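Local coordinates for uncharacterized protein (Candida albicans, PDB 5K04) that probably serves as the non-catalytic, auxiliary subunit of the NatB N-terminal acetyltransferase, in complex with the NAT3 subunit, at residues E122-K127 with G494-S499; S635-L640 with N689-L694; N342-V347 with N373-R378; K252-S257 with Q270-P275. One frame throughout, in Å; residues are numbered along the deposited sequence.

Interaction 1 of 4, residues E122-K127 with G494-S499; sequences EKYDFK and GFINFS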
# COMPACT_ATOMS: atom_id res chain seq x y z
N GLU A 122 0.24 -17.41 -6.54
CA GLU A 122 -0.62 -16.35 -7.09
C GLU A 122 -2.10 -16.57 -6.78
O GLU A 122 -2.85 -15.61 -6.66
CB GLU A 122 -0.41 -16.27 -8.61
CG GLU A 122 1.02 -15.90 -9.06
CD GLU A 122 1.93 -17.12 -9.26
OE1 GLU A 122 1.74 -18.14 -8.55
OE2 GLU A 122 2.83 -17.05 -10.12
N LYS A 123 -2.52 -17.83 -6.66
CA LYS A 123 -3.90 -18.20 -6.35
C LYS A 123 -3.92 -18.67 -4.91
O LYS A 123 -3.59 -19.81 -4.61
CB LYS A 123 -4.40 -19.30 -7.29
CG LYS A 123 -4.50 -18.90 -8.74
CD LYS A 123 -5.02 -20.05 -9.60
CE LYS A 123 -5.33 -19.54 -11.00
NZ LYS A 123 -5.83 -20.59 -11.90
N TYR A 124 -4.35 -17.79 -4.01
CA TYR A 124 -4.14 -18.01 -2.58
C TYR A 124 -5.22 -18.95 -2.03
O TYR A 124 -6.07 -18.59 -1.22
CB TYR A 124 -4.11 -16.67 -1.85
CG TYR A 124 -3.22 -15.64 -2.52
CD1 TYR A 124 -3.71 -14.84 -3.55
CD2 TYR A 124 -1.90 -15.46 -2.12
CE1 TYR A 124 -2.91 -13.90 -4.18
CE2 TYR A 124 -1.08 -14.51 -2.74
CZ TYR A 124 -1.61 -13.74 -3.77
OH TYR A 124 -0.83 -12.79 -4.41
N ASP A 125 -5.16 -20.19 -2.51
CA ASP A 125 -6.10 -21.25 -2.12
C ASP A 125 -5.41 -22.06 -1.03
O ASP A 125 -4.71 -23.04 -1.30
CB ASP A 125 -6.50 -22.11 -3.32
CG ASP A 125 -7.64 -23.08 -3.00
OD1 ASP A 125 -7.82 -23.44 -1.81
OD2 ASP A 125 -8.35 -23.49 -3.94
N PHE A 126 -5.65 -21.66 0.22
CA PHE A 126 -4.99 -22.30 1.36
C PHE A 126 -5.34 -23.78 1.48
O PHE A 126 -4.61 -24.52 2.14
CB PHE A 126 -5.35 -21.57 2.66
CG PHE A 126 -4.86 -20.15 2.73
CD1 PHE A 126 -3.61 -19.81 2.25
CD2 PHE A 126 -5.65 -19.16 3.29
CE1 PHE A 126 -3.16 -18.49 2.32
CE2 PHE A 126 -5.20 -17.84 3.36
CZ PHE A 126 -3.96 -17.51 2.88
N LYS A 127 -6.46 -24.22 0.88
CA LYS A 127 -6.75 -25.65 0.80
C LYS A 127 -5.78 -26.36 -0.13
O LYS A 127 -5.45 -27.53 0.09
CB LYS A 127 -8.20 -25.88 0.32
CG LYS A 127 -9.22 -25.86 1.44
CD LYS A 127 -10.64 -25.66 0.93
CE LYS A 127 -11.61 -25.43 2.09
NZ LYS A 127 -12.96 -25.01 1.62
N GLY A 494 2.19 -12.19 6.69
CA GLY A 494 2.25 -10.83 6.19
C GLY A 494 2.78 -10.73 4.76
O GLY A 494 2.36 -9.86 4.01
N PHE A 495 3.71 -11.62 4.38
CA PHE A 495 4.13 -11.68 2.98
C PHE A 495 2.95 -12.08 2.09
O PHE A 495 2.70 -11.47 1.05
CB PHE A 495 5.26 -12.69 2.77
CG PHE A 495 6.55 -12.33 3.46
CD1 PHE A 495 6.76 -11.07 3.98
CD2 PHE A 495 7.56 -13.27 3.56
CE1 PHE A 495 7.95 -10.76 4.61
CE2 PHE A 495 8.76 -12.96 4.19
CZ PHE A 495 8.95 -11.71 4.71
N ILE A 496 2.23 -13.12 2.50
CA ILE A 496 1.12 -13.65 1.71
C ILE A 496 0.03 -12.60 1.58
O ILE A 496 -0.47 -12.33 0.48
CB ILE A 496 0.61 -14.95 2.36
CG1 ILE A 496 1.68 -16.04 2.25
CG2 ILE A 496 -0.71 -15.39 1.75
CD1 ILE A 496 1.43 -17.25 3.16
N ASN A 497 -0.33 -11.96 2.70
CA ASN A 497 -1.37 -10.94 2.68
C ASN A 497 -0.95 -9.72 1.87
O ASN A 497 -1.78 -9.11 1.19
CB ASN A 497 -1.75 -10.53 4.11
CG ASN A 497 -2.61 -11.58 4.81
OD1 ASN A 497 -3.32 -12.33 4.16
ND2 ASN A 497 -2.54 -11.63 6.13
N PHE A 498 0.33 -9.35 1.96
CA PHE A 498 0.86 -8.28 1.13
C PHE A 498 0.65 -8.59 -0.34
O PHE A 498 0.11 -7.77 -1.09
CB PHE A 498 2.35 -8.09 1.43
CG PHE A 498 2.95 -6.83 0.83
CD1 PHE A 498 3.50 -6.84 -0.44
CD2 PHE A 498 2.96 -5.64 1.53
CE1 PHE A 498 4.04 -5.69 -1.00
CE2 PHE A 498 3.50 -4.47 0.98
CZ PHE A 498 4.04 -4.50 -0.28
N SER A 499 1.06 -9.80 -0.76
CA SER A 499 0.85 -10.25 -2.13
C SER A 499 -0.63 -10.17 -2.51
O SER A 499 -0.97 -9.55 -3.53
CB SER A 499 1.37 -11.68 -2.28
OG SER A 499 1.26 -12.12 -3.61

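Interaction 2 of 4, residues S635-L640 with N689-L694; sequences SLYNYL and NQLVNL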
# COMPACT_ATOMS: atom_id res chain seq x y z
N SER A 635 -32.53 0.16 -32.19
CA SER A 635 -32.89 0.84 -30.94
C SER A 635 -31.65 1.37 -30.23
O SER A 635 -31.56 2.56 -29.91
CB SER A 635 -33.69 -0.09 -30.02
OG SER A 635 -32.96 -1.27 -29.74
N LEU A 636 -30.67 0.49 -29.99
CA LEU A 636 -29.42 0.93 -29.37
C LEU A 636 -28.74 2.03 -30.19
O LEU A 636 -28.18 2.98 -29.63
CB LEU A 636 -28.49 -0.26 -29.19
CG LEU A 636 -29.10 -1.31 -28.25
CD1 LEU A 636 -28.28 -2.59 -28.23
CD2 LEU A 636 -29.23 -0.72 -26.85
N TYR A 637 -28.81 1.94 -31.52
CA TYR A 637 -28.12 2.92 -32.34
C TYR A 637 -28.85 4.26 -32.36
O TYR A 637 -28.20 5.32 -32.43
CB TYR A 637 -27.92 2.39 -33.75
CG TYR A 637 -27.70 3.47 -34.78
CD1 TYR A 637 -26.52 4.19 -34.80
CD2 TYR A 637 -28.69 3.79 -35.71
CE1 TYR A 637 -26.31 5.19 -35.72
CE2 TYR A 637 -28.49 4.80 -36.64
CZ TYR A 637 -27.29 5.49 -36.64
OH TYR A 637 -27.04 6.48 -37.54
N ASN A 638 -30.19 4.24 -32.31
CA ASN A 638 -30.96 5.48 -32.28
C ASN A 638 -30.61 6.31 -31.05
O ASN A 638 -30.52 7.54 -31.13
CB ASN A 638 -32.47 5.18 -32.29
CG ASN A 638 -33.04 4.95 -33.70
OD1 ASN A 638 -32.40 5.25 -34.71
ND2 ASN A 638 -34.25 4.43 -33.75
N TYR A 639 -30.39 5.66 -29.90
CA TYR A 639 -30.03 6.41 -28.70
C TYR A 639 -28.68 7.10 -28.87
O TYR A 639 -28.50 8.24 -28.43
CB TYR A 639 -30.04 5.49 -27.48
CG TYR A 639 -29.93 6.26 -26.18
CD1 TYR A 639 -28.69 6.57 -25.62
CD2 TYR A 639 -31.08 6.68 -25.50
CE1 TYR A 639 -28.60 7.28 -24.42
CE2 TYR A 639 -31.00 7.38 -24.31
CZ TYR A 639 -29.76 7.69 -23.77
OH TYR A 639 -29.69 8.38 -22.59
N LEU A 640 -27.71 6.42 -29.50
CA LEU A 640 -26.43 7.07 -29.82
C LEU A 640 -26.64 8.24 -30.77
O LEU A 640 -26.03 9.30 -30.60
CB LEU A 640 -25.46 6.05 -30.43
CG LEU A 640 -24.90 4.95 -29.52
CD1 LEU A 640 -24.56 3.69 -30.31
CD2 LEU A 640 -23.65 5.43 -28.79
N ASN A 689 -20.44 4.65 -39.52
CA ASN A 689 -19.98 5.79 -40.31
C ASN A 689 -20.79 7.04 -40.00
O ASN A 689 -20.26 8.16 -40.08
CB ASN A 689 -20.03 5.48 -41.80
CG ASN A 689 -18.97 4.49 -42.21
OD1 ASN A 689 -17.88 4.46 -41.63
ND2 ASN A 689 -19.27 3.67 -43.22
N GLN A 690 -22.06 6.88 -39.63
CA GLN A 690 -22.85 8.04 -39.25
C GLN A 690 -22.44 8.56 -37.88
O GLN A 690 -22.45 9.78 -37.65
CB GLN A 690 -24.34 7.68 -39.30
CG GLN A 690 -25.28 8.80 -38.89
CD GLN A 690 -25.09 10.07 -39.69
OE1 GLN A 690 -24.55 10.06 -40.80
NE2 GLN A 690 -25.55 11.19 -39.12
N LEU A 691 -22.07 7.67 -36.96
CA LEU A 691 -21.55 8.13 -35.68
C LEU A 691 -20.21 8.84 -35.86
O LEU A 691 -19.95 9.87 -35.23
CB LEU A 691 -21.40 6.98 -34.69
CG LEU A 691 -22.66 6.16 -34.37
CD1 LEU A 691 -22.37 5.11 -33.28
CD2 LEU A 691 -23.79 7.09 -33.97
N VAL A 692 -19.34 8.29 -36.73
CA VAL A 692 -18.11 8.99 -37.07
C VAL A 692 -18.42 10.37 -37.62
O VAL A 692 -17.75 11.36 -37.30
CB VAL A 692 -17.27 8.16 -38.06
CG1 VAL A 692 -16.10 8.98 -38.62
CG2 VAL A 692 -16.74 6.90 -37.37
N ASN A 693 -19.48 10.47 -38.44
CA ASN A 693 -19.88 11.76 -38.98
C ASN A 693 -20.41 12.69 -37.89
O ASN A 693 -20.13 13.89 -37.91
CB ASN A 693 -20.94 11.58 -40.07
CG ASN A 693 -20.34 11.18 -41.41
OD1 ASN A 693 -19.19 11.51 -41.72
ND2 ASN A 693 -21.13 10.47 -42.21
N LEU A 694 -21.18 12.14 -36.95
CA LEU A 694 -21.79 12.96 -35.91
C LEU A 694 -20.76 13.58 -34.99
O LEU A 694 -20.96 14.70 -34.49
CB LEU A 694 -22.78 12.13 -35.10
CG LEU A 694 -24.16 11.90 -35.71
CD1 LEU A 694 -25.03 11.11 -34.75
CD2 LEU A 694 -24.80 13.23 -36.02

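Interaction 3 of 4, residues N342-V347 with N373-R378; sequences NNRKFV and NELTLR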
# COMPACT_ATOMS: atom_id res chain seq x y z
N ASN A 342 1.44 23.45 20.68
CA ASN A 342 0.65 22.56 21.53
C ASN A 342 -0.52 23.30 22.16
O ASN A 342 -1.66 22.83 22.13
CB ASN A 342 1.55 21.92 22.59
CG ASN A 342 2.40 20.76 22.02
OD1 ASN A 342 1.88 19.88 21.34
ND2 ASN A 342 3.70 20.77 22.30
N ASN A 343 -0.25 24.50 22.70
CA ASN A 343 -1.31 25.29 23.34
C ASN A 343 -2.42 25.63 22.37
O ASN A 343 -3.61 25.51 22.71
CB ASN A 343 -0.72 26.57 23.94
CG ASN A 343 0.22 26.29 25.09
OD1 ASN A 343 0.37 25.14 25.52
ND2 ASN A 343 0.88 27.33 25.58
N ARG A 344 -2.08 26.04 21.14
CA ARG A 344 -3.11 26.35 20.15
C ARG A 344 -3.91 25.11 19.77
O ARG A 344 -5.10 25.21 19.46
CB ARG A 344 -2.47 26.96 18.91
CG ARG A 344 -1.86 28.34 19.15
CD ARG A 344 -2.93 29.41 19.21
NE ARG A 344 -2.36 30.72 19.55
CZ ARG A 344 -2.30 31.75 18.73
NH1 ARG A 344 -2.77 31.65 17.49
NH2 ARG A 344 -1.75 32.89 19.13
N LYS A 345 -3.27 23.94 19.79
CA LYS A 345 -3.99 22.69 19.56
C LYS A 345 -4.91 22.37 20.74
O LYS A 345 -6.05 21.95 20.54
CB LYS A 345 -3.01 21.55 19.33
CG LYS A 345 -2.33 21.59 17.98
CD LYS A 345 -1.08 20.74 18.00
CE LYS A 345 -1.17 19.60 17.05
NZ LYS A 345 0.19 19.27 16.58
N PHE A 346 -4.42 22.55 21.97
CA PHE A 346 -5.23 22.24 23.13
C PHE A 346 -6.52 23.06 23.13
O PHE A 346 -7.60 22.52 23.41
CB PHE A 346 -4.44 22.47 24.41
CG PHE A 346 -3.42 21.40 24.71
CD1 PHE A 346 -3.82 20.08 24.93
CD2 PHE A 346 -2.06 21.71 24.79
CE1 PHE A 346 -2.89 19.08 25.20
CE2 PHE A 346 -1.12 20.72 25.07
CZ PHE A 346 -1.53 19.40 25.27
N VAL A 347 -6.44 24.35 22.79
CA VAL A 347 -7.61 25.23 22.79
C VAL A 347 -8.31 25.20 21.43
O VAL A 347 -9.22 25.98 21.18
CB VAL A 347 -7.22 26.67 23.14
CG1 VAL A 347 -6.47 26.70 24.45
CG2 VAL A 347 -6.39 27.28 22.02
N ASN A 373 3.95 25.25 10.66
CA ASN A 373 3.06 24.84 9.60
C ASN A 373 2.14 23.71 10.01
O ASN A 373 1.33 23.25 9.20
CB ASN A 373 3.89 24.53 8.37
CG ASN A 373 4.47 25.79 7.76
OD1 ASN A 373 3.79 26.83 7.75
ND2 ASN A 373 5.72 25.73 7.28
N GLU A 374 2.28 23.24 11.26
CA GLU A 374 1.22 22.46 11.87
C GLU A 374 0.02 23.35 12.14
O GLU A 374 -1.13 22.93 11.96
CB GLU A 374 1.73 21.83 13.17
CG GLU A 374 2.82 20.76 13.00
CD GLU A 374 2.35 19.50 12.25
OE1 GLU A 374 3.11 18.99 11.39
OE2 GLU A 374 1.22 19.04 12.52
N LEU A 375 0.27 24.60 12.57
CA LEU A 375 -0.79 25.57 12.82
C LEU A 375 -1.35 26.14 11.53
O LEU A 375 -2.58 26.23 11.37
CB LEU A 375 -0.25 26.69 13.72
CG LEU A 375 0.16 26.16 15.09
CD1 LEU A 375 0.30 27.27 16.14
CD2 LEU A 375 -0.88 25.14 15.55
N THR A 376 -0.48 26.50 10.59
CA THR A 376 -0.94 27.12 9.35
C THR A 376 -1.77 26.14 8.52
O THR A 376 -2.79 26.54 7.92
CB THR A 376 0.25 27.66 8.54
OG1 THR A 376 1.13 26.60 8.14
CG2 THR A 376 1.02 28.65 9.37
N LEU A 377 -1.38 24.86 8.48
CA LEU A 377 -2.17 23.88 7.74
C LEU A 377 -3.57 23.74 8.34
O LEU A 377 -4.57 23.77 7.62
CB LEU A 377 -1.44 22.54 7.70
CG LEU A 377 -2.15 21.41 6.93
CD1 LEU A 377 -2.33 21.76 5.46
CD2 LEU A 377 -1.38 20.11 7.08
N ARG A 378 -3.65 23.65 9.67
CA ARG A 378 -4.95 23.67 10.34
C ARG A 378 -5.76 24.91 9.96
O ARG A 378 -6.96 24.83 9.68
CB ARG A 378 -4.75 23.59 11.86
CG ARG A 378 -4.48 22.18 12.40
CD ARG A 378 -4.04 22.21 13.85
NE ARG A 378 -3.89 20.88 14.44
CZ ARG A 378 -4.69 20.35 15.37
NH1 ARG A 378 -5.72 21.05 15.85
NH2 ARG A 378 -4.46 19.13 15.84

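Interaction 4 of 4, residues K252-S257 with Q270-P275; sequences KLWILS and QKLTLP. Unlike the reference sequence in segment 270-275: L274 (reference Ser).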
# COMPACT_ATOMS: atom_id res chain seq x y z
N LYS A 252 2.01 -0.47 31.33
CA LYS A 252 0.59 -0.50 31.68
C LYS A 252 0.21 -1.86 32.26
O LYS A 252 -0.51 -1.93 33.26
CB LYS A 252 -0.26 -0.18 30.45
CG LYS A 252 -0.11 1.26 29.97
CD LYS A 252 -0.57 1.44 28.51
CE LYS A 252 -2.08 1.31 28.36
NZ LYS A 252 -2.48 1.44 26.94
N LEU A 253 0.70 -2.94 31.65
CA LEU A 253 0.47 -4.27 32.22
C LEU A 253 1.07 -4.38 33.62
O LEU A 253 0.49 -5.03 34.49
CB LEU A 253 1.06 -5.33 31.29
CG LEU A 253 0.40 -5.51 29.91
CD1 LEU A 253 1.02 -6.69 29.18
CD2 LEU A 253 -1.10 -5.72 29.99
N TRP A 254 2.20 -3.70 33.86
CA TRP A 254 2.86 -3.78 35.16
C TRP A 254 2.03 -3.12 36.26
O TRP A 254 1.97 -3.64 37.38
CB TRP A 254 4.25 -3.14 35.08
CG TRP A 254 5.00 -3.14 36.38
CD1 TRP A 254 5.67 -4.20 36.95
CD2 TRP A 254 5.18 -2.03 37.26
NE1 TRP A 254 6.24 -3.81 38.14
CE2 TRP A 254 5.95 -2.49 38.35
CE3 TRP A 254 4.75 -0.70 37.25
CZ2 TRP A 254 6.31 -1.66 39.40
CZ3 TRP A 254 5.10 0.12 38.30
CH2 TRP A 254 5.88 -0.36 39.36
N ILE A 255 1.41 -1.97 35.98
CA ILE A 255 0.57 -1.33 37.00
C ILE A 255 -0.77 -2.04 37.12
O ILE A 255 -1.34 -2.13 38.21
CB ILE A 255 0.38 0.18 36.72
CG1 ILE A 255 -0.39 0.42 35.42
CG2 ILE A 255 1.71 0.92 36.76
CD1 ILE A 255 -0.88 1.83 35.23
N LEU A 256 -1.29 -2.52 35.99
CA LEU A 256 -2.52 -3.31 36.03
C LEU A 256 -2.34 -4.53 36.94
O LEU A 256 -3.04 -4.68 37.94
CB LEU A 256 -2.91 -3.74 34.62
CG LEU A 256 -4.13 -4.67 34.57
CD1 LEU A 256 -5.32 -4.00 35.22
CD2 LEU A 256 -4.45 -5.09 33.16
N SER A 257 -1.37 -5.38 36.60
CA SER A 257 -1.14 -6.58 37.40
C SER A 257 -0.75 -6.23 38.83
O SER A 257 -1.13 -6.94 39.77
CB SER A 257 -0.08 -7.46 36.72
OG SER A 257 1.11 -6.73 36.44
N GLN A 270 6.37 4.75 43.94
CA GLN A 270 7.72 4.91 44.48
C GLN A 270 8.78 4.32 43.55
O GLN A 270 9.94 4.73 43.59
CB GLN A 270 7.82 4.27 45.87
CG GLN A 270 7.13 5.08 46.98
CD GLN A 270 6.96 4.30 48.28
OE1 GLN A 270 7.12 3.07 48.32
NE2 GLN A 270 6.64 5.02 49.36
N LYS A 271 8.40 3.35 42.71
CA LYS A 271 9.31 2.83 41.69
C LYS A 271 9.35 3.68 40.42
O LYS A 271 10.11 3.36 39.51
CB LYS A 271 8.93 1.38 41.34
CG LYS A 271 9.36 0.35 42.39
CD LYS A 271 9.35 -1.06 41.81
CE LYS A 271 10.17 -2.03 42.66
NZ LYS A 271 9.66 -2.14 44.06
N LEU A 272 8.56 4.75 40.36
CA LEU A 272 8.49 5.60 39.17
C LEU A 272 9.29 6.88 39.40
O LEU A 272 8.74 7.97 39.56
CB LEU A 272 7.03 5.88 38.83
CG LEU A 272 6.18 4.64 38.55
CD1 LEU A 272 4.73 5.00 38.26
CD2 LEU A 272 6.75 3.83 37.40
N THR A 273 10.61 6.72 39.40
CA THR A 273 11.53 7.78 39.84
C THR A 273 12.14 8.58 38.69
O THR A 273 12.49 9.75 38.89
CB THR A 273 12.67 7.17 40.67
OG1 THR A 273 13.70 6.68 39.80
CG2 THR A 273 12.17 6.01 41.51
N LEU A 274 12.27 7.98 37.50
CA LEU A 274 12.89 8.58 36.32
C LEU A 274 11.88 9.43 35.56
O LEU A 274 10.79 8.96 35.25
CB LEU A 274 13.44 7.50 35.41
CG LEU A 274 14.56 6.68 36.02
CD1 LEU A 274 14.73 5.38 35.26
CD2 LEU A 274 15.84 7.51 36.02
N PRO A 275 12.22 10.68 35.23
CA PRO A 275 11.24 11.54 34.54
C PRO A 275 11.13 11.27 33.05
O PRO A 275 11.03 12.21 32.25
CB PRO A 275 11.78 12.96 34.81
CG PRO A 275 13.24 12.78 35.07
CD PRO A 275 13.42 11.41 35.67

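Interaction 1 of 4, residues E122-K127 with G494-S499
Y124 reaches from the loop before helix 126-138 to the side of helix 489-503, where it meets I496 and S499. Its CB points at that helix, and CG lies anti to the carbonyl carbon (chi1 -48°), which sends the ring toward helix 489-503. CD2 lies 4.0 Å from I496 CG2. One atom further, CE2 is approached obliquely by the carbonyl oxygen I496 O at 3.9 Å and lies 3.8 Å from S499 CB. At the tip, the hydroxyl OH is hydrogen-bonded to S499 OG, which lies at the ring edge, near its plane; the modelled 2.3 Å is so short that the exact length is doubtful. Tyrosine suits this place because its ring can pack on isoleucine while its hydroxyl pairs with a buried serine. E122 C sits over one face of the ring, near its rim. The contact joins distant parts of a helical chain, whose helix 489-503 belongs to a region of the TPR clan. Y124 is the centre of an inverse gamma turn, closed by D125 N and K123 O at 2.6 Å, and D125 then takes the N-cap position of the next helix. F126 brings CE1 edge-on to I496 CG2 at 4.0 Å, while L155 of helix 143-157 touches both side chains. On the same segment of helix 489-503, F498 stacks with F13 of the NAT3 chain.

Interaction 2 of 4, residues S635-L640 with N689-L694
Y637 and L640 of helix 630-643 face Q690 and L691 of helix 686-695 in a near-parallel helix-helix packing within the alpha-helical array that makes up this chain. The short axes run 11° apart, with a closest approach of 11.2 Å, a separation that leaves the space between the backbones to large side chains. L691 is the residue both partners share. It slides past Y637 in the opposite direction, placing CD2 3.6 Å from Y637 CE1 in an oblique approach to the ring. Against L640 it runs crosswise: L691 CD1 meets L640 CD1 at 4.0 Å, and L691 CD2 also lies 4.0 Å from L640 CB. The two branches of this leucine thus serve different purposes, CD1 for the neighbouring leucine tip and CD2 for the ring and the base of L640. Branched leucines suit such a buried seam: L691 offers both its methyls, L640 its CD1 and CB; L644, in the following loop, packs on L691 as well. The tyrosine reaches across because its CG stands anti to the backbone N (chi1 158°), carrying the ring past the leucine to the edge of the contact. There it runs at about a right angle to Q690, whose chain bends about its CB-CG bond, and the ring and amide planes stand 89° apart. The amide therefore does not lie flat on the ring. Instead the aliphatic root of the glutamine takes the contact at the ring's edge, with Y637 OH 3.2 Å from Q690 CG and 3.4 Å from Q690 CB.

Interaction 3 of 4, residues N342-V347 with N373-R378
K345 and R378 meet through contrasting torsions: the arginine runs out extended from CG to NE (chi3 175°), while the lysine kinks at a nearly eclipsed CG-CD bond (chi3 117°) and passes across it at about a right angle. Their helices, 337-346 and 372-383, are packed with short axes 32° apart and 10.4 Å at closest approach, in the helical, TPR-clan NatB subunit family region. K345 CG sits over the centre of one guanidinium face, 3.7 Å from R378 CZ, and K345 CE lies 3.5 Å from R378 NH2. Long aliphatic stems suit these places, letting two like charges pack without their charged atoms touching. Nearby E374 would probably favour the charged lysine and offset its repulsion from R378, although E374 OE2, at 4.2 Å from K345 NZ, is beyond a salt bridge. Stronger partners lie outside: R344 forms a salt bridge with D354, as E374 does with K410, and R378 NH2 donates to G558 O. Q83 of the NAT3 chain packs on K345, and bound coenzyme A is about 13 Å from the E374 side chain. Beside this pair the contact is apolar, with L375 CD1 lying 3.9 Å from both CB and CG of R344.

Interaction 4 of 4, residues K252-S257 with Q270-P275
W254 on helix 248-260 packs against K271 and L272 in the loop that links helices 265-269 and 277-289, a local helix-to-loop contact in the TPR-clan region of the chain. The contacts between the two segments are apolar. CG of the tryptophan stands anti to the backbone N (chi1 179°), which carries the indole out toward the loop, and the atoms of its six-membered ring are the ones that meet it. W254 CZ3 approaches L272 CD2 at 4.2 Å, the two side chains sliding past each other in opposite directions. K271 instead crosses the indole at about a right angle, using its stem: CD stands 3.9 Å from W254 CZ2 and CB 4.0 Å from W254 CH2. Both approaches are oblique to the ring. Leucine suits the buried side of the loop, whereas lysine suits its exposed part, offering methylene groups to the tryptophan while its chain turns away at the end.

Aromatic and polar partners of the indole come from helix 229-242: H233 stacks on it, and E237 accepts a hydrogen bond from NE1, which satisfies the one polar atom of a buried ring. Within helix 248-260, S257 also bonds back to the backbone. The hydroxyl S257 OG donates to L253 O at 2.7 Å, tilted 26° from the carbonyl plane, while S257 N reaches the same oxygen at 2.8 Å from the opposite face of that plane.

Along the chain, interaction 1 spans the longest stretch, from residue 122 to 499, and interactions 4 and 3 fall in that order within it; interaction 2 follows near the C-terminus. None of the four touches another. Interactions 3 and 4 are the closest pair, with centres 32 Å apart, and all of their segments lie in the TPR-clan region of the chain. Interactions 2 and 4 stand on opposite sides of the chain's centre, about 78 Å apart between centres. Six of the eight segments are essentially helical, the others largely loop, and the chain has no strand, so the contacts sample distant parts of one large helical scaffold. Interactions 1 and 3 are also touched by NAT3, consistent with a scaffold that wraps its partner subunit.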